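Local coordinates for putative membrane protein COG4129 (Clostridium difficile, PDB 3KMI), which is of unknown function but may export aromatic acids across the cell membrane, this piece being its helical C-terminal domain, at residues A29-I32 and E38-Y41; V21-I26 and S42-T47; N126-E131 and Q166-R171. All coordinates share one frame; numbering follows the deposited sequence.

Contact 1: residues A29-I32 and E38-Y41; sequences ADII and ENGY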
loop_
_atom_site.group_PDB
_atom_site.type_symbol
_atom_site.label_atom_id
_atom_site.label_comp_id
_atom_site.label_asym_id
_atom_site.label_seq_id
_atom_site.Cartn_x
_atom_site.Cartn_y
_atom_site.Cartn_z
ATOM N N ALA A 29 11.569 7.299 -10.019
ATOM C CA ALA A 29 11.282 7.780 -11.392
ATOM C C ALA A 29 12.503 7.547 -12.324
ATOM O O ALA A 29 12.329 7.193 -13.490
ATOM C CB ALA A 29 10.907 9.251 -11.387
ATOM N N ASP A 30 13.718 7.782 -11.819
ATOM C CA ASP A 30 14.950 7.618 -12.628
ATOM C C ASP A 30 15.234 6.159 -12.955
ATOM O O ASP A 30 15.840 5.836 -13.989
ATOM C CB ASP A 30 16.171 8.170 -11.876
ATOM C CG ASP A 30 16.144 9.689 -11.725
ATOM O OD1 ASP A 30 15.488 10.355 -12.543
ATOM O OD2 ASP A 30 16.779 10.218 -10.775
ATOM N N ILE A 31 14.859 5.268 -12.043
ATOM C CA ILE A 31 15.072 3.836 -12.250
ATOM C C ILE A 31 14.192 3.312 -13.400
ATOM O O ILE A 31 14.647 2.499 -14.231
ATOM C CB ILE A 31 14.871 3.029 -10.958
ATOM C CG1 ILE A 31 16.087 3.250 -10.029
ATOM C CG2 ILE A 31 14.714 1.533 -11.317
ATOM C CD1 ILE A 31 15.857 2.975 -8.561
ATOM N N ILE A 32 12.957 3.817 -13.491
ATOM C CA ILE A 32 12.071 3.430 -14.607
ATOM C C ILE A 32 12.757 3.640 -15.961
ATOM O O ILE A 32 12.686 2.768 -16.842
ATOM C CB ILE A 32 10.698 4.165 -14.552
ATOM C CG1 ILE A 32 9.987 3.807 -13.262
ATOM C CG2 ILE A 32 9.828 3.885 -15.807
ATOM C CD1 ILE A 32 8.833 4.743 -12.878
ATOM N N GLU A 38 23.729 2.612 -12.024
ATOM C CA GLU A 38 24.000 2.794 -10.613
ATOM C C GLU A 38 23.223 4.006 -10.129
ATOM O O GLU A 38 23.248 5.078 -10.753
ATOM C CB GLU A 38 25.479 3.011 -10.391
ATOM C CG GLU A 38 26.192 1.761 -9.987
ATOM C CD GLU A 38 27.025 1.987 -8.766
ATOM O OE1 GLU A 38 26.653 1.472 -7.682
ATOM O OE2 GLU A 38 28.040 2.706 -8.889
ATOM N N ASN A 39 22.506 3.830 -9.028
ATOM C CA ASN A 39 21.631 4.870 -8.561
ATOM C C ASN A 39 21.655 5.024 -7.027
ATOM O O ASN A 39 22.261 4.209 -6.321
ATOM C CB ASN A 39 20.236 4.631 -9.131
ATOM C CG ASN A 39 19.248 4.166 -8.092
ATOM O OD1 ASN A 39 18.363 4.937 -7.702
ATOM N ND2 ASN A 39 19.387 2.917 -7.622
ATOM N N GLY A 40 21.028 6.090 -6.532
ATOM C CA GLY A 40 21.102 6.449 -5.124
ATOM C C GLY A 40 19.947 5.976 -4.261
ATOM O O GLY A 40 19.907 6.311 -3.083
ATOM N N TYR A 41 19.043 5.176 -4.820
ATOM C CA TYR A 41 17.883 4.663 -4.081
ATOM C C TYR A 41 18.282 4.102 -2.725
ATOM O O TYR A 41 17.680 4.469 -1.690
ATOM C CB TYR A 41 17.116 3.579 -4.856
ATOM C CG TYR A 41 16.015 2.961 -4.020
ATOM C CD1 TYR A 41 14.729 3.560 -3.937
ATOM C CD2 TYR A 41 16.225 1.775 -3.334
ATOM C CE1 TYR A 41 13.721 3.004 -3.163
ATOM C CE2 TYR A 41 15.202 1.209 -2.552
ATOM C CZ TYR A 41 13.964 1.820 -2.480
ATOM O OH TYR A 41 12.986 1.219 -1.708
#
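Ile31 meets Asn39 by laying the end of its long branch against the side-chain amide. The two side chains are nearly perpendicular. Ile31 CD1 is nearest to Asn39 OD1, at 3.3 Å. It also lies 3.6 Å from Asn39 CG, so the methyl comes in from one side of the amide plane, offset from its centre. Ile31 CG1 backs this up at 3.7 Å from Asn39 OD1. The same terminal methyl has a second neighbour: Ile31 CD1 lies 4.0 Å from Tyr41 CB, an apolar touch. Ile31 can reach both because CG1 stands beside its backbone N, anti to the carbonyl carbon (chi1 -74°), and carries CD1 out toward the loop.

A weak bond within the loop also engages the amide oxygen. Tyr41 N donates to Asn39 OD1 at 3.0 Å, with an N-H...O angle of 147°. This link from a side-chain oxygen to the N-H two residues on is an Asx turn. It bridges Gly40, the N-cap of helix 41-61. A chi1 of 108°, off the staggered values, goes with an amide turned so that OD1 faces both Tyr41 N and Ile31.

Further out, Tyr92 of helix 68-95 touches Ile31 and stacks with the ring of Tyr41. Helix 7-33 is also tied to helix 103-117, through hydrogen bonds between Ala29 O and Ser109 OG and between Asp30 OD1 and His113 NE2.

The contact fastens the turn between two helices onto the end of the first. No hydrogen bond crosses between 29-32 and 38-41. Their attraction is therefore van der Waals contact, with buried isoleucine carbon against an exposed amide whose oxygen is weakly bonded to Tyr41 N, in the first turn of helix 41-61.

Contact 2: residues V21-I26 and S42-T47; sequences VSIVLI and SRDLYT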
loop_
_atom_site.group_PDB
_atom_site.type_symbol
_atom_site.label_atom_id
_atom_site.label_comp_id
_atom_site.label_asym_id
_atom_site.label_seq_id
_atom_site.Cartn_x
_atom_site.Cartn_y
_atom_site.Cartn_z
ATOM N N VAL A 21 11.787 11.987 1.563
ATOM C CA VAL A 21 10.803 11.154 0.883
ATOM C C VAL A 21 10.838 11.489 -0.620
ATOM O O VAL A 21 10.862 10.599 -1.475
ATOM C CB VAL A 21 9.357 11.441 1.432
ATOM C CG1 VAL A 21 8.314 10.838 0.524
ATOM C CG2 VAL A 21 9.226 10.908 2.923
ATOM N N SER A 22 10.895 12.770 -0.922
ATOM C CA SER A 22 10.813 13.177 -2.343
ATOM C C SER A 22 12.058 12.725 -3.079
ATOM O O SER A 22 11.987 12.278 -4.233
ATOM C CB SER A 22 10.652 14.682 -2.456
ATOM O OG SER A 22 9.429 15.116 -1.879
ATOM N N ILE A 23 13.198 12.824 -2.398
ATOM C CA ILE A 23 14.463 12.370 -2.983
ATOM C C ILE A 23 14.383 10.894 -3.427
ATOM O O ILE A 23 14.796 10.553 -4.529
ATOM C CB ILE A 23 15.653 12.568 -2.011
ATOM C CG1 ILE A 23 16.029 14.051 -1.976
ATOM C CG2 ILE A 23 16.852 11.779 -2.502
ATOM C CD1 ILE A 23 17.028 14.460 -0.838
ATOM N N VAL A 24 13.853 10.036 -2.558
ATOM C CA VAL A 24 13.727 8.613 -2.850
ATOM C C VAL A 24 12.704 8.460 -3.986
ATOM O O VAL A 24 12.876 7.632 -4.853
ATOM C CB VAL A 24 13.292 7.784 -1.597
ATOM C CG1 VAL A 24 13.019 6.311 -1.997
ATOM C CG2 VAL A 24 14.369 7.846 -0.493
ATOM N N LEU A 25 11.610 9.213 -3.937
ATOM C CA LEU A 25 10.610 9.135 -5.005
ATOM C C LEU A 25 11.218 9.437 -6.388
ATOM O O LEU A 25 10.965 8.733 -7.383
ATOM C CB LEU A 25 9.420 10.071 -4.678
ATOM C CG LEU A 25 8.251 9.966 -5.650
ATOM C CD1 LEU A 25 7.438 8.663 -5.422
ATOM C CD2 LEU A 25 7.277 11.184 -5.541
ATOM N N ILE A 26 12.015 10.493 -6.454
ATOM C CA ILE A 26 12.666 10.868 -7.709
ATOM C C ILE A 26 13.672 9.772 -8.151
ATOM O O ILE A 26 13.815 9.499 -9.350
ATOM C CB ILE A 26 13.360 12.251 -7.546
ATOM C CG1 ILE A 26 12.290 13.345 -7.407
ATOM C CG2 ILE A 26 14.324 12.531 -8.678
ATOM C CD1 ILE A 26 12.755 14.606 -6.633
ATOM N N SER A 42 19.309 3.256 -2.708
ATOM C CA SER A 42 19.650 2.543 -1.489
ATOM C C SER A 42 20.153 3.477 -0.412
ATOM O O SER A 42 19.691 3.446 0.742
ATOM C CB SER A 42 20.712 1.483 -1.765
ATOM O OG SER A 42 20.075 0.345 -2.304
ATOM N N ARG A 43 21.136 4.281 -0.798
ATOM C CA ARG A 43 21.700 5.287 0.080
ATOM C C ARG A 43 20.618 6.231 0.563
ATOM O O ARG A 43 20.554 6.553 1.749
ATOM C CB ARG A 43 22.812 6.064 -0.657
ATOM C CG ARG A 43 23.418 7.227 0.130
ATOM C CD ARG A 43 23.970 6.760 1.478
ATOM N NE ARG A 43 25.045 5.773 1.342
ATOM C CZ ARG A 43 25.179 4.683 2.100
ATOM N NH1 ARG A 43 24.289 4.402 3.057
ATOM N NH2 ARG A 43 26.201 3.863 1.890
ATOM N N ASP A 44 19.737 6.642 -0.339
ATOM C CA ASP A 44 18.737 7.659 0.018
ATOM C C ASP A 44 17.640 7.131 0.928
ATOM O O ASP A 44 17.143 7.844 1.808
ATOM C CB ASP A 44 18.126 8.265 -1.235
ATOM C CG ASP A 44 19.137 9.113 -2.045
ATOM O OD1 ASP A 44 20.141 9.594 -1.465
ATOM O OD2 ASP A 44 18.901 9.309 -3.265
ATOM N N LEU A 45 17.241 5.880 0.703
ATOM C CA LEU A 45 16.335 5.180 1.606
ATOM C C LEU A 45 16.911 4.952 3.000
ATOM O O LEU A 45 16.234 5.175 3.997
ATOM C CB LEU A 45 15.894 3.840 0.998
ATOM C CG LEU A 45 15.041 2.956 1.920
ATOM C CD1 LEU A 45 13.647 3.619 2.198
ATOM C CD2 LEU A 45 14.866 1.563 1.299
ATOM N N TYR A 46 18.160 4.516 3.076
ATOM C CA TYR A 46 18.823 4.424 4.354
ATOM C C TYR A 46 18.862 5.754 5.106
ATOM O O TYR A 46 18.630 5.787 6.291
ATOM C CB TYR A 46 20.247 3.894 4.188
ATOM C CG TYR A 46 20.919 3.731 5.521
ATOM C CD1 TYR A 46 20.470 2.765 6.437
ATOM C CD2 TYR A 46 21.972 4.572 5.902
ATOM C CE1 TYR A 46 21.104 2.605 7.688
ATOM C CE2 TYR A 46 22.604 4.421 7.161
ATOM C CZ TYR A 46 22.160 3.431 8.039
ATOM O OH TYR A 46 22.765 3.276 9.270
ATOM N N THR A 47 19.158 6.848 4.420
ATOM C CA THR A 47 19.202 8.163 5.070
ATOM C C THR A 47 17.814 8.522 5.642
ATOM O O THR A 47 17.671 9.013 6.779
ATOM C CB THR A 47 19.611 9.278 4.053
ATOM O OG1 THR A 47 20.887 8.977 3.483
ATOM C CG2 THR A 47 19.601 10.690 4.698
#
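Val24 and Asp44 mark the closest backbone approach, with CA atoms 5.9 Å apart, where helix segments 21-26 and 42-47 run antiparallel at 159° with axes 9.1 Å apart. Asp44 is the main residue on its side. Its CB is directed at the other helix, and its side chain lies across that of Ile23, roughly square to it. Ile23 CG2 meets the carboxylate, 3.3 Å from Asp44 OD2 and 3.5 Å from Asp44 CG. The short CG2 branch does the touching because it is anti to the backbone N, while CG1 takes the place beside N (chi1 -76°).

Val24 meets mainly the backbone. Its CG2 lies 3.6 Å from Asp44 O and 3.7 Å from Leu45 N, and it also touches Asp44 CB. One methyl thus fits against the turn of the opposite helix. No hydrogen bond joins the segments. Within 42-47, Arg43 O takes two bonds. Thr47 OG1 donates to it at 3.0 Å, and Thr47 N comes from the opposite face of the carbonyl plane.

Asp44 OD2 also lies close to Asp27 OD2 of helix 7-33. Two like charges this near may raise the proton affinity of one of them.

The pair forms an antiparallel helical hairpin with a partly buried interface. Helix 68-95 packs on both arms, with Leu88 on Val24 and Arg85 on Leu45. Helix 103-117 covers another part of 21-26, where Ile112 and Ile115 meet Leu25.

Contact 3: residues N126-E131 and Q166-R171; sequences NLLLEE and QFLVNR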
loop_
_atom_site.group_PDB
_atom_site.type_symbol
_atom_site.label_atom_id
_atom_site.label_comp_id
_atom_site.label_asym_id
_atom_site.label_seq_id
_atom_site.Cartn_x
_atom_site.Cartn_y
_atom_site.Cartn_z
ATOM N N ASN A 126 -5.211 17.593 -5.347
ATOM C CA ASN A 126 -6.369 17.371 -6.206
ATOM C C ASN A 126 -6.014 17.316 -7.691
ATOM O O ASN A 126 -6.452 16.401 -8.389
ATOM C CB ASN A 126 -7.403 18.453 -5.959
ATOM C CG ASN A 126 -8.103 18.299 -4.639
ATOM O OD1 ASN A 126 -8.057 17.241 -3.995
ATOM N ND2 ASN A 126 -8.789 19.348 -4.232
ATOM N N LEU A 127 -5.197 18.272 -8.168
ATOM C CA LEU A 127 -4.743 18.258 -9.550
ATOM C C LEU A 127 -3.999 16.969 -9.853
ATOM O O LEU A 127 -4.263 16.307 -10.846
ATOM C CB LEU A 127 -3.856 19.477 -9.865
ATOM C CG LEU A 127 -4.629 20.808 -9.935
ATOM C CD1 LEU A 127 -3.653 21.938 -10.150
ATOM C CD2 LEU A 127 -5.708 20.842 -11.017
ATOM N N LEU A 128 -3.053 16.618 -8.995
ATOM C CA LEU A 128 -2.213 15.434 -9.244
ATOM C C LEU A 128 -3.057 14.135 -9.207
ATOM O O LEU A 128 -2.868 13.223 -10.028
ATOM C CB LEU A 128 -1.043 15.397 -8.245
ATOM C CG LEU A 128 -0.054 16.578 -8.366
ATOM C CD1 LEU A 128 0.978 16.529 -7.257
ATOM C CD2 LEU A 128 0.636 16.537 -9.765
ATOM N N LEU A 129 -4.029 14.090 -8.299
ATOM C CA LEU A 129 -4.945 12.949 -8.262
ATOM C C LEU A 129 -5.789 12.824 -9.551
ATOM O O LEU A 129 -5.943 11.715 -10.072
ATOM C CB LEU A 129 -5.812 12.963 -6.984
ATOM C CG LEU A 129 -5.095 12.645 -5.662
ATOM C CD1 LEU A 129 -5.839 13.253 -4.470
ATOM C CD2 LEU A 129 -4.893 11.138 -5.494
ATOM N N GLU A 130 -6.329 13.944 -10.049
ATOM C CA GLU A 130 -7.017 13.965 -11.359
ATOM C C GLU A 130 -6.102 13.450 -12.478
ATOM O O GLU A 130 -6.517 12.633 -13.314
ATOM C CB GLU A 130 -7.491 15.377 -11.733
ATOM C CG GLU A 130 -8.627 15.949 -10.896
ATOM C CD GLU A 130 -8.750 17.463 -11.050
ATOM O OE1 GLU A 130 -8.541 18.186 -10.046
ATOM O OE2 GLU A 130 -9.026 17.935 -12.179
ATOM N N GLU A 131 -4.854 13.929 -12.481
ATOM C CA GLU A 131 -3.878 13.550 -13.522
ATOM C C GLU A 131 -3.609 12.060 -13.446
ATOM O O GLU A 131 -3.549 11.376 -14.475
ATOM C CB GLU A 131 -2.573 14.346 -13.404
ATOM C CG GLU A 131 -1.509 14.010 -14.468
ATOM C CD GLU A 131 -0.258 14.943 -14.416
ATOM O OE1 GLU A 131 -0.237 15.893 -13.599
ATOM O OE2 GLU A 131 0.702 14.719 -15.208
ATOM N N GLN A 166 -2.255 6.487 -3.134
ATOM C CA GLN A 166 -2.112 6.593 -1.679
ATOM C C GLN A 166 -0.994 7.552 -1.290
ATOM O O GLN A 166 -1.158 8.292 -0.351
ATOM C CB GLN A 166 -1.917 5.249 -0.998
ATOM C CG GLN A 166 -2.149 5.414 0.534
ATOM C CD GLN A 166 -3.557 5.996 0.892
ATOM O OE1 GLN A 166 -4.600 5.514 0.415
ATOM N NE2 GLN A 166 -3.572 7.015 1.754
ATOM N N PHE A 167 0.125 7.556 -2.028
ATOM C CA PHE A 167 1.171 8.566 -1.819
ATOM C C PHE A 167 0.643 10.011 -1.874
ATOM O O PHE A 167 0.972 10.853 -1.015
ATOM C CB PHE A 167 2.300 8.395 -2.855
ATOM C CG PHE A 167 3.487 9.275 -2.591
ATOM C CD1 PHE A 167 4.555 8.796 -1.837
ATOM C CD2 PHE A 167 3.514 10.603 -3.062
ATOM C CE1 PHE A 167 5.634 9.572 -1.577
ATOM C CE2 PHE A 167 4.580 11.412 -2.794
ATOM C CZ PHE A 167 5.665 10.895 -2.049
ATOM N N LEU A 168 -0.204 10.301 -2.853
ATOM C CA LEU A 168 -0.723 11.657 -3.013
ATOM C C LEU A 168 -1.741 11.988 -1.934
ATOM O O LEU A 168 -1.794 13.121 -1.479
ATOM C CB LEU A 168 -1.339 11.881 -4.411
ATOM C CG LEU A 168 -0.343 11.914 -5.586
ATOM C CD1 LEU A 168 -1.061 11.726 -6.949
ATOM C CD2 LEU A 168 0.525 13.216 -5.602
ATOM N N VAL A 169 -2.513 10.988 -1.505
ATOM C CA VAL A 169 -3.486 11.192 -0.429
ATOM C C VAL A 169 -2.730 11.531 0.843
ATOM O O VAL A 169 -3.154 12.426 1.608
ATOM C CB VAL A 169 -4.394 9.957 -0.232
ATOM C CG1 VAL A 169 -5.207 10.046 1.087
ATOM C CG2 VAL A 169 -5.301 9.780 -1.451
ATOM N N ASN A 170 -1.633 10.806 1.055
ATOM C CA ASN A 170 -0.755 10.990 2.212
ATOM C C ASN A 170 -0.074 12.357 2.201
ATOM O O ASN A 170 0.024 13.025 3.236
ATOM C CB ASN A 170 0.330 9.883 2.298
ATOM C CG ASN A 170 -0.212 8.558 2.827
ATOM O OD1 ASN A 170 -1.280 8.511 3.409
ATOM N ND2 ASN A 170 0.531 7.471 2.614
ATOM N N ARG A 171 0.397 12.785 1.040
ATOM C CA ARG A 171 1.133 14.049 0.965
ATOM C C ARG A 171 0.156 15.212 1.212
ATOM O O ARG A 171 0.508 16.189 1.864
ATOM C CB ARG A 171 1.881 14.189 -0.360
ATOM C CG ARG A 171 2.678 15.519 -0.462
ATOM C CD ARG A 171 3.864 15.400 -1.353
ATOM N NE ARG A 171 4.978 14.695 -0.726
ATOM C CZ ARG A 171 6.202 14.622 -1.230
ATOM N NH1 ARG A 171 6.502 15.247 -2.378
ATOM N NH2 ARG A 171 7.160 13.968 -0.555
#
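Leu168 is the central apolar side chain here, reaching from helix 148-176 to Leu128 and Leu129 of helix 124-140. Its CG lies anti to the carbonyl carbon (chi1 -70°), which carries both methyls across to Leu128. Leu168 CD2 meets Leu128 CD1 at 3.7 Å and Leu128 CB at 3.8 Å, one side chain set crosswise to the other. Leu168 CD1 lies against the backbone carbonyl of Leu128. Leu168 CB takes Leu129 CD2 at 3.8 Å, and here the side chains lie alongside, running opposite ways. The CA-CB bond of Leu129 does not aim at the partner helix, but its CD2 end swings nearer and also touches Val169 CG2 at 4.3 Å.

The hydrogen bonds and salt bridge lie within a helix or lead to other helices. Gln166 NE2 donates to Asn170 OD1 at 3.2 Å, one turn on. The acceptor lies in the Gln166 amide plane, whereas the donor sits well above the plane of the Asn170 carbonyl. Glu131 OE1 forms a salt bridge with Lys114 NZ.

Successive helices 124-140 and 148-176 thus pack as an antiparallel pair in this all-helical domain, the segments at 172° with axes 9.9 Å apart. Helix 103-117 packs on both, through Phe111 on Leu128 and Ile115 on Leu168. On helix 68-95, Gln84 hydrogen-bonds to Asn170 ND2 and Phe167 O.

Contacts 1 and 2 share helix 7-33 and join it to the loop and helix that follow. Their centres are about 10 Å apart. They touch where Tyr41 CE1 packs 3.6 Å from Val24 CG1. Contact 3 comes later in the chain, and its centre is about 20 Å from that of contact 2, across the centre of the chain. Helix 7-33 still meets helix 148-176 directly: Ser22 OG and Arg171 NH2 are 2.9 Å apart, a probable hydrogen bond, and Val21 CG1 lies 3.6 Å from Phe167 CE1. Contacts 1 and 3 do not touch. Contacts 2 and 3 join helix pairs, contact 1 a helix and a loop, all within the putative aromatic acid exporter C-terminal domain.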